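Local coordinates for protein fructose-bisphosphate aldolase class I (Thermoproteus tenax, PDB 1W8S) that belongs to the DeoC/LacD family of class I aldolases, TIM-barrel enzymes, and holds 1,6-di-O-phosphono-beta-D-fructofuranose in a pocket of the barrel, at residues K215-E218 with G219-A223; N80-T83 with T84-G88. The protein carries 2 engineered substitutions. All coordinates share one frame; numbering follows the deposited sequence.

Contact 1 of 2, residues K215-E218 with G219-A223; sequences KQVE and GVLEA
Residues K215 to E222 lie on helix 210-222, and four successive alpha-helical hydrogen bonds join each residue of 215-218 to the one four places on, the shortest being V220 N to Q216 O at 2.9 Å. In the next bond, L221 N reaches V217 O at 3.0 Å, with an N-H...O angle of 162°. One more bond of the same kind, A223 N to G219 O at 3.0 Å, follows. On one flank V217 and L221 lie side by side and point the same way, CG1 of V217 meeting CD1 of L221 at 4.1 Å. The CG of L221 lies anti to its carbonyl carbon (chi1 -64°), which brings it back over the preceding turn, 3.4 Å from V217 O. V217 also packs against L247, L250 and V251 of helix 240-253. V220 faces elsewhere: its CG2 approaches Q216 O at 3.4 Å, and together with Q216 its side chain rests on Y180 and on M201 of strand 199-202, toward the barrel wall. G219, next to V220 in the chain, is buried as well. The solvent side carries two glutamates one turn apart. E218 is extended, its CG anti to the backbone N (chi1 -159°), while the CG of E222 turns back to 3.3 Å from E218 O. Their carboxylates stay separate, OE1 of E218 lying 5.0 Å from OE2 of E222. The helix is thus amphipathic, as expected of the helix in a beta-alpha-beta unit of a TIM barrel: V220 and Q216 pack on strand 199-202 and V217 on helix 240-253, and the two like charges, both on exposed residues, would probably repel only mildly because water can screen them.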
ATOM      1  N   LYS E 215      44.479   6.852  -8.061  1.00 16.41           N
ATOM      2  CA  LYS E 215      44.604   8.124  -7.351  1.00 17.12           C
ATOM      3  C   LYS E 215      43.357   8.431  -6.525  1.00 15.87           C
ATOM      4  O   LYS E 215      43.455   8.991  -5.438  1.00 15.45           O
ATOM      5  CB  LYS E 215      44.882   9.272  -8.345  1.00 17.72           C
ATOM      6  CG  LYS E 215      46.320   9.317  -8.862  1.00 21.18           C
ATOM      7  CD  LYS E 215      46.773  10.734  -9.253  1.00 25.26           C
ATOM      8  CE  LYS E 215      47.457  11.448  -8.059  1.00 28.10           C
ATOM      9  NZ  LYS E 215      46.658  11.270  -6.773  1.00 28.24           N
ATOM     10  N   GLN E 216      42.179   8.077  -7.036  1.00 15.32           N
ATOM     11  CA  GLN E 216      40.959   8.196  -6.257  1.00 14.71           C
ATOM     12  C   GLN E 216      40.988   7.241  -5.061  1.00 13.83           C
ATOM     13  O   GLN E 216      40.653   7.634  -3.954  1.00 12.28           O
ATOM     14  CB  GLN E 216      39.715   7.891  -7.102  1.00 15.60           C
ATOM     15  CG  GLN E 216      39.425   8.933  -8.164  1.00 17.96           C
ATOM     16  CD  GLN E 216      38.312   8.523  -9.131  1.00 20.68           C
ATOM     17  OE1 GLN E 216      37.968   7.344  -9.240  1.00 22.77           O
ATOM     18  NE2 GLN E 216      37.758   9.498  -9.835  1.00 21.39           N
ATOM     19  N   VAL E 217      41.361   5.986  -5.300  1.00 12.96           N
ATOM     20  CA  VAL E 217      41.462   4.999  -4.236  1.00 13.48           C
ATOM     21  C   VAL E 217      42.472   5.460  -3.163  1.00 13.67           C
ATOM     22  O   VAL E 217      42.232   5.309  -1.970  1.00 13.32           O
ATOM     23  CB  VAL E 217      41.847   3.612  -4.789  1.00 13.19           C
ATOM     24  CG1 VAL E 217      42.095   2.620  -3.632  1.00 14.76           C
ATOM     25  CG2 VAL E 217      40.751   3.084  -5.682  1.00 13.98           C
ATOM     26  N   GLU E 218      43.572   6.055  -3.598  1.00 14.30           N
ATOM     27  CA  GLU E 218      44.576   6.575  -2.667  1.00 16.04           C
ATOM     28  C   GLU E 218      43.931   7.622  -1.756  1.00 15.53           C
ATOM     29  O   GLU E 218      44.120   7.601  -0.535  1.00 15.12           O
ATOM     30  CB  GLU E 218      45.764   7.184  -3.436  1.00 17.08           C
ATOM     31  CG  GLU E 218      47.039   7.300  -2.634  1.00 21.00           C
ATOM     32  CD  GLU E 218      48.262   7.593  -3.506  1.00 26.95           C
ATOM     33  OE1 GLU E 218      49.298   8.008  -2.935  1.00 29.50           O
ATOM     34  OE2 GLU E 218      48.201   7.398  -4.756  1.00 28.97           O
ATOM     35  N   GLY E 219      43.159   8.525  -2.373  1.00 15.06           N
ATOM     36  CA  GLY E 219      42.402   9.539  -1.659  1.00 14.79           C
ATOM     37  C   GLY E 219      41.448   8.931  -0.653  1.00 14.17           C
ATOM     38  O   GLY E 219      41.344   9.377   0.482  1.00 13.77           O
ATOM     39  N   VAL E 220      40.733   7.897  -1.081  1.00 14.07           N
ATOM     40  CA  VAL E 220      39.762   7.213  -0.227  1.00 14.81           C
ATOM     41  C   VAL E 220      40.431   6.660   1.042  1.00 14.89           C
ATOM     42  O   VAL E 220      39.919   6.799   2.161  1.00 14.54           O
ATOM     43  CB  VAL E 220      39.082   6.072  -1.035  1.00 14.60           C
ATOM     44  CG1 VAL E 220      38.443   5.039  -0.149  1.00 15.99           C
ATOM     45  CG2 VAL E 220      38.064   6.665  -2.011  1.00 16.05           C
ATOM     46  N   LEU E 221      41.575   6.032   0.854  1.00 15.54           N
ATOM     47  CA  LEU E 221      42.321   5.467   1.978  1.00 15.78           C
ATOM     48  C   LEU E 221      42.898   6.549   2.904  1.00 15.82           C
ATOM     49  O   LEU E 221      42.905   6.368   4.101  1.00 15.36           O
ATOM     50  CB  LEU E 221      43.422   4.544   1.475  1.00 16.32           C
ATOM     51  CG  LEU E 221      42.941   3.301   0.723  1.00 16.84           C
ATOM     52  CD1 LEU E 221      44.091   2.684  -0.061  1.00 17.92           C
ATOM     53  CD2 LEU E 221      42.304   2.296   1.705  1.00 17.55           C
ATOM     54  N   GLU E 222      43.372   7.658   2.349  1.00 16.38           N
ATOM     55  CA  GLU E 222      43.883   8.794   3.139  1.00 16.97           C
ATOM     56  C   GLU E 222      42.808   9.410   4.003  1.00 17.03           C
ATOM     57  O   GLU E 222      43.085   9.917   5.090  1.00 16.60           O
ATOM     58  CB  GLU E 222      44.405   9.894   2.222  1.00 17.47           C
ATOM     59  CG  GLU E 222      45.741   9.572   1.587  1.00 21.00           C
ATOM     60  CD  GLU E 222      46.429  10.795   1.028  1.00 23.28           C
ATOM     61  OE1 GLU E 222      45.734  11.777   0.679  1.00 24.11           O
ATOM     62  OE2 GLU E 222      47.671  10.771   0.948  1.00 26.95           O
ATOM     63  N   ALA E 223      41.580   9.362   3.490  1.00 16.06           N
ATOM     64  CA  ALA E 223      40.413   9.907   4.160  1.00 16.32           C
ATOM     65  C   ALA E 223      39.983   8.970   5.273  1.00 15.87           C
ATOM     66  O   ALA E 223      39.175   9.334   6.091  1.00 16.59           O
ATOM     67  CB  ALA E 223      39.285  10.078   3.193  1.00 16.47           C
TER

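Contact 2 of 2, residues N80-T83 with T84-G88; sequences NGKT and TLYNG
T83 OG1 is gripped by three groups: within the loop it accepts weak hydrogen bonds from L85 N at 3.3 Å and Y86 N at 3.4 Å, and across the subunit interface it bonds to E120 OE1 of the second subunit. The weak link to L85 N gives the loop the form of an ST turn, set where the chain leaves strand 75-81 of the TIM barrel. A chi1 of 71° places OG1 between the backbone N and the carbonyl carbon of T83, within range of both amides. The same interface engages T84, whose N bonds to Y163 OH and whose O bonds to K151 NZ, both of the second subunit. K82 adds a second hold on T83. Its chain bends at chi3 and chi4, so that NZ folds back to bond T83 O at 2.9 Å, arriving above the carbonyl plane and 58° out of it. The bend also sets K82 CE 3.8 Å from CD2 of Y86, the two side chains crossing at about a right angle. The tyrosine is anchored at its far end by a hydrogen bond from OH to E89 O, and G88 N sits over the centre of one ring face. A water bridges the two segments, accepting from K82 NZ at 2.9 Å and donating to Y86 O at 2.7 Å.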
ATOM      1  N   ASN E  80      17.873  -5.583  -2.940  1.00 13.55           N
ATOM      2  CA  ASN E  80      16.954  -4.828  -3.767  1.00 14.34           C
ATOM      3  C   ASN E  80      17.552  -4.646  -5.144  1.00 15.77           C
ATOM      4  O   ASN E  80      18.591  -5.204  -5.438  1.00 19.97           O
ATOM      5  CB  ASN E  80      16.426  -3.518  -3.133  1.00 13.34           C
ATOM      6  CG  ASN E  80      17.505  -2.547  -2.653  1.00 13.67           C
ATOM      7  OD1 ASN E  80      18.690  -2.872  -2.590  1.00 11.96           O
ATOM      8  ND2 ASN E  80      17.063  -1.356  -2.241  1.00 14.22           N
ATOM      9  N   GLY E  81      16.891  -3.904  -6.003  1.00 14.84           N
ATOM     10  CA  GLY E  81      17.435  -3.647  -7.326  1.00 13.92           C
ATOM     11  C   GLY E  81      16.413  -2.989  -8.200  1.00 13.07           C
ATOM     12  O   GLY E  81      15.198  -3.223  -8.065  1.00 13.74           O
ATOM     13  N   LYS E  82      16.896  -2.067  -9.031  1.00 12.69           N
ATOM     14  CA  LYS E  82      16.089  -1.348 -10.007  1.00 11.67           C
ATOM     15  C   LYS E  82      16.883  -1.257 -11.307  1.00 11.91           C
ATOM     16  O   LYS E  82      18.061  -1.562 -11.326  1.00 12.50           O
ATOM     17  CB  LYS E  82      15.727   0.057  -9.519  1.00 13.02           C
ATOM     18  CG  LYS E  82      16.917   1.036  -9.368  1.00 11.99           C
ATOM     19  CD  LYS E  82      16.490   2.499  -9.320  1.00 14.20           C
ATOM     20  CE  LYS E  82      16.308   3.124 -10.676  1.00 18.89           C
ATOM     21  NZ  LYS E  82      17.605   3.355 -11.448  1.00 17.29           N
ATOM     22  N   THR E  83      16.236  -0.781 -12.366  1.00 11.76           N
ATOM     23  CA  THR E  83      16.859  -0.636 -13.676  1.00 11.10           C
ATOM     24  C   THR E  83      17.017   0.812 -14.028  1.00 11.34           C
ATOM     25  O   THR E  83      16.334   1.684 -13.475  1.00 11.56           O
ATOM     26  CB  THR E  83      15.998  -1.308 -14.781  1.00 10.89           C
ATOM     27  OG1 THR E  83      14.815  -0.543 -14.997  1.00 10.19           O
ATOM     28  CG2 THR E  83      15.510  -2.661 -14.345  1.00 10.72           C
ATOM     29  N   THR E  84      17.906   1.079 -14.974  1.00 12.19           N
ATOM     30  CA  THR E  84      18.019   2.428 -15.538  1.00 12.45           C
ATOM     31  C   THR E  84      16.931   2.731 -16.526  1.00 11.64           C
ATOM     32  O   THR E  84      16.811   3.870 -16.957  1.00 12.55           O
ATOM     33  CB  THR E  84      19.365   2.649 -16.248  1.00 14.01           C
ATOM     34  OG1 THR E  84      19.555   1.584 -17.172  1.00 14.46           O
ATOM     35  CG2 THR E  84      20.490   2.564 -15.314  1.00 15.98           C
ATOM     36  N   LEU E  85      16.165   1.715 -16.970  1.00 11.03           N
ATOM     37  CA  LEU E  85      15.031   1.961 -17.853  1.00 10.86           C
ATOM     38  C   LEU E  85      13.921   2.744 -17.156  1.00 10.65           C
ATOM     39  O   LEU E  85      13.135   3.425 -17.811  1.00 10.28           O
ATOM     40  CB  LEU E  85      14.472   0.625 -18.376  1.00 11.07           C
ATOM     41  CG  LEU E  85      15.452  -0.198 -19.211  1.00 12.22           C
ATOM     42  CD1 LEU E  85      14.893  -1.596 -19.511  1.00 14.07           C
ATOM     43  CD2 LEU E  85      15.780   0.494 -20.498  1.00 12.25           C
ATOM     44  N   TYR E  86      13.874   2.618 -15.832  1.00 11.52           N
ATOM     45  CA  TYR E  86      12.873   3.258 -15.007  1.00 11.78           C
ATOM     46  C   TYR E  86      13.065   4.781 -15.025  1.00 13.58           C
ATOM     47  O   TYR E  86      14.192   5.265 -14.925  1.00 13.87           O
ATOM     48  CB  TYR E  86      12.990   2.683 -13.593  1.00 11.61           C
ATOM     49  CG  TYR E  86      12.170   3.333 -12.530  1.00 12.40           C
ATOM     50  CD1 TYR E  86      10.813   3.082 -12.430  1.00 13.79           C
ATOM     51  CD2 TYR E  86      12.747   4.228 -11.620  1.00 15.95           C
ATOM     52  CE1 TYR E  86      10.029   3.686 -11.465  1.00 12.62           C
ATOM     53  CE2 TYR E  86      11.967   4.842 -10.633  1.00 13.19           C
ATOM     54  CZ  TYR E  86      10.616   4.552 -10.547  1.00 16.49           C
ATOM     55  OH  TYR E  86       9.843   5.162  -9.585  1.00 14.47           O
ATOM     56  N   ASN E  87      11.964   5.509 -15.165  1.00 13.84           N
ATOM     57  CA  ASN E  87      11.942   6.953 -15.193  1.00 15.41           C
ATOM     58  C   ASN E  87      11.325   7.626 -13.964  1.00 17.07           C
ATOM     59  O   ASN E  87      11.304   8.853 -13.898  1.00 18.97           O
ATOM     60  CB  ASN E  87      11.128   7.415 -16.399  1.00 15.73           C
ATOM     61  CG  ASN E  87      11.968   7.626 -17.605  1.00 16.67           C
ATOM     62  OD1 ASN E  87      13.196   7.725 -17.505  1.00 17.73           O
ATOM     63  ND2 ASN E  87      11.319   7.693 -18.762  1.00 15.06           N
ATOM     64  N   GLY E  88      10.753   6.891 -13.033  1.00 17.32           N
ATOM     65  CA  GLY E  88      10.142   7.565 -11.878  1.00 18.41           C
ATOM     66  C   GLY E  88      11.079   8.160 -10.821  1.00 18.79           C
ATOM     67  O   GLY E  88      12.313   8.258 -10.978  1.00 17.77           O
TER
HETATM   68  O   HOH W   1      16.383   4.985 -13.459  1.00 25.02           O

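Contacts 1 and 2 lie on opposite sides of the chain's centre, their own centres 30 Å apart and their nearest atoms about 19 Å apart, so they do not touch. What relates them is the barrel and its ligand. The side chain of T84 in contact 2 comes within about 6 Å of the bound 1,6-di-O-phosphono-beta-D-fructofuranose, and that of Q216 in contact 1 within about 9 Å. Contact 2 is part of a loop that follows a barrel strand and meets the second subunit; contact 1 belongs to an outer helix between strands 199-202 and 227-230, and no other protein chain of the assembly touches it.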